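Local coordinates for DUF1254 domain-containing protein (PDB 3U07), which is of unknown function, an apparently secreted or exported bacterial protein that combines DUF1254 and DUF1214 family regions, at residues 408-413 and 426-431. The protein carries 2 engineered substitutions. Numbering follows the deposited sequence.
Sequences FYAIMR and YQMPEI
Met412 and Met428, both present as selenomethionine, meet in a contact made mainly of apolar side chains, with no hydrogen bond between the two segments. Met412 leaves its strand toward the loop 426-431. Its CB lies 4.1 Å from SE of Met428, so even the base of the chain has a partner. CG stands anti to the backbone N (chi1 -169°), beside the carbonyl carbon, and carries the chain on to SE, which rests 3.8 Å from CD of Pro429. A bend at chi3 (-47°) then turns the terminal methyl in among its neighbours. CE comes within 3.3 Å of CG of Met428, tighter than usual for two carbons, and is also close to CE of Met428 at 3.4 Å. The same methyl reaches CD of Pro429 at 3.6 Å, where the two side chains cross at about a right angle.

Met428 approaches obliquely and extended, its own CG anti to the backbone N, and its tip passes on to Ala410. There CE lies 4.0 Å from CB of Ala410, a side chain short enough that the long one can come close to the strand. Long, unbranched and flexible, methionine suits both sides of this interface, bridging backbones whose CA atoms (Met412 and Met428) lie 7.5 Å apart. Proline adds a rigid apolar ring, through its CD, and has no backbone N-H to satisfy.

Strand 408-417 is an inner strand of an antiparallel sheet, bonded through its backbone to strands 315-319 and 347-354. The loop, between helix 419-423 and strand 432-434, packs across that sheet: Met428 also touches Arg317 and Ser319, while Pro429 and Ile431 reach strand 334-340 of a mixed sheet that also holds strand 432-434.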
loop_
_atom_site.group_PDB
_atom_site.type_symbol
_atom_site.label_atom_id
_atom_site.label_comp_id
_atom_site.label_asym_id
_atom_site.label_seq_id
_atom_site.Cartn_x
_atom_site.Cartn_y
_atom_site.Cartn_z
ATOM N N PHE A 408 12.693 -3.300 -20.822
ATOM C CA PHE A 408 12.266 -2.441 -19.728
ATOM C C PHE A 408 10.753 -2.339 -19.719
ATOM O O PHE A 408 10.083 -2.761 -20.663
ATOM C CB PHE A 408 12.862 -1.041 -19.901
ATOM C CG PHE A 408 12.325 -0.287 -21.102
ATOM C CD1 PHE A 408 11.199 0.525 -20.988
ATOM C CD2 PHE A 408 12.949 -0.396 -22.348
ATOM C CE1 PHE A 408 10.701 1.222 -22.092
ATOM C CE2 PHE A 408 12.462 0.295 -23.458
ATOM C CZ PHE A 408 11.336 1.106 -23.332
ATOM N N TYR A 409 10.212 -1.811 -18.629
ATOM C CA TYR A 409 8.780 -1.592 -18.548
ATOM C C TYR A 409 8.583 -0.220 -17.933
ATOM O O TYR A 409 9.481 0.316 -17.280
ATOM C CB TYR A 409 8.065 -2.670 -17.728
ATOM C CG TYR A 409 8.531 -2.841 -16.300
ATOM C CD1 TYR A 409 9.636 -3.636 -15.999
ATOM C CD2 TYR A 409 7.837 -2.244 -15.245
ATOM C CE1 TYR A 409 10.035 -3.839 -14.681
ATOM C CE2 TYR A 409 8.228 -2.436 -13.921
ATOM C CZ TYR A 409 9.328 -3.236 -13.647
ATOM O OH TYR A 409 9.728 -3.436 -12.347
ATOM N N ALA A 410 7.418 0.363 -18.167
ATOM C CA ALA A 410 7.127 1.681 -17.642
ATOM C C ALA A 410 5.940 1.600 -16.704
ATOM O O ALA A 410 4.963 0.915 -16.991
ATOM C CB ALA A 410 6.824 2.649 -18.794
ATOM N N ILE A 411 6.047 2.291 -15.572
ATOM C CA ILE A 411 4.975 2.332 -14.585
ATOM C C ILE A 411 4.442 3.757 -14.500
ATOM O O ILE A 411 5.189 4.682 -14.190
ATOM C CB ILE A 411 5.470 1.944 -13.175
ATOM C CG1 ILE A 411 5.836 0.458 -13.123
ATOM C CG2 ILE A 411 4.398 2.296 -12.142
ATOM C CD1 ILE A 411 4.659 -0.485 -13.291
HETATM N N MSE A 412 3.158 3.940 -14.788
HETATM C CA MSE A 412 2.565 5.265 -14.697
HETATM C C MSE A 412 1.796 5.335 -13.373
HETATM O O MSE A 412 1.042 4.423 -13.028
HETATM C CB MSE A 412 1.622 5.525 -15.874
HETATM C CG MSE A 412 1.181 6.981 -15.993
HETATM SE SE MSE A 412 0.287 7.383 -17.678
HETATM C CE MSE A 412 1.546 6.528 -18.849
ATOM N N ARG A 413 2.011 6.407 -12.621
ATOM C CA ARG A 413 1.338 6.572 -11.339
ATOM C C ARG A 413 0.410 7.781 -11.348
ATOM O O ARG A 413 0.732 8.827 -11.915
ATOM C CB ARG A 413 2.377 6.685 -10.218
ATOM C CG ARG A 413 3.175 5.398 -10.018
ATOM C CD ARG A 413 4.135 5.493 -8.848
ATOM N NE ARG A 413 4.708 4.187 -8.516
ATOM C CZ ARG A 413 5.833 3.701 -9.034
ATOM N NH1 ARG A 413 6.526 4.407 -9.914
ATOM N NH2 ARG A 413 6.262 2.499 -8.672
ATOM N N TYR A 426 -9.743 3.650 -17.705
ATOM C CA TYR A 426 -8.697 4.413 -18.382
ATOM C C TYR A 426 -7.534 3.501 -18.757
ATOM O O TYR A 426 -7.063 2.714 -17.938
ATOM C CB TYR A 426 -8.186 5.527 -17.469
ATOM C CG TYR A 426 -6.976 6.266 -18.001
ATOM C CD1 TYR A 426 -7.116 7.343 -18.879
ATOM C CD2 TYR A 426 -5.691 5.911 -17.596
ATOM C CE1 TYR A 426 -6.004 8.052 -19.332
ATOM C CE2 TYR A 426 -4.575 6.610 -18.043
ATOM C CZ TYR A 426 -4.738 7.680 -18.906
ATOM O OH TYR A 426 -3.638 8.397 -19.316
ATOM N N GLN A 427 -7.068 3.617 -19.995
ATOM C CA GLN A 427 -5.957 2.803 -20.468
ATOM C C GLN A 427 -4.689 3.639 -20.559
ATOM O O GLN A 427 -4.725 4.804 -20.942
ATOM C CB GLN A 427 -6.283 2.208 -21.841
ATOM C CG GLN A 427 -7.504 1.302 -21.850
ATOM C CD GLN A 427 -7.309 0.059 -21.004
ATOM O OE1 GLN A 427 -6.515 -0.818 -21.346
ATOM N NE2 GLN A 427 -8.027 -0.018 -19.888
HETATM N N MSE A 428 -3.564 3.041 -20.200
HETATM C CA MSE A 428 -2.303 3.752 -20.256
HETATM C C MSE A 428 -1.967 4.143 -21.692
HETATM O O MSE A 428 -2.155 3.352 -22.614
HETATM C CB MSE A 428 -1.186 2.880 -19.707
HETATM C CG MSE A 428 0.095 3.644 -19.505
HETATM SE SE MSE A 428 1.435 2.567 -18.698
HETATM C CE MSE A 428 2.988 3.520 -19.360
ATOM N N PRO A 429 -1.478 5.375 -21.902
ATOM C CA PRO A 429 -1.139 5.779 -23.269
ATOM C C PRO A 429 -0.169 4.752 -23.859
ATOM O O PRO A 429 0.655 4.180 -23.146
ATOM C CB PRO A 429 -0.511 7.158 -23.072
ATOM C CG PRO A 429 -1.287 7.700 -21.894
ATOM C CD PRO A 429 -1.323 6.500 -20.962
ATOM N N GLU A 430 -0.274 4.513 -25.158
ATOM C CA GLU A 430 0.584 3.535 -25.810
ATOM C C GLU A 430 1.973 4.095 -26.052
ATOM O O GLU A 430 2.145 5.307 -26.181
ATOM C CB GLU A 430 -0.032 3.116 -27.147
ATOM C CG GLU A 430 -1.487 2.676 -27.054
ATOM C CD GLU A 430 -2.018 2.096 -28.357
ATOM O OE1 GLU A 430 -1.846 2.734 -29.413
ATOM O OE2 GLU A 430 -2.618 1.003 -28.325
ATOM N N ILE A 431 2.977 3.227 -26.073
ATOM C CA ILE A 431 4.314 3.703 -26.368
ATOM C C ILE A 431 4.666 3.098 -27.728
ATOM O O ILE A 431 4.659 1.882 -27.920
ATOM C CB ILE A 431 5.327 3.349 -25.240
ATOM C CG1 ILE A 431 5.452 1.849 -25.054
ATOM C CG2 ILE A 431 4.838 3.940 -23.910
ATOM C CD1 ILE A 431 5.846 1.492 -23.629
#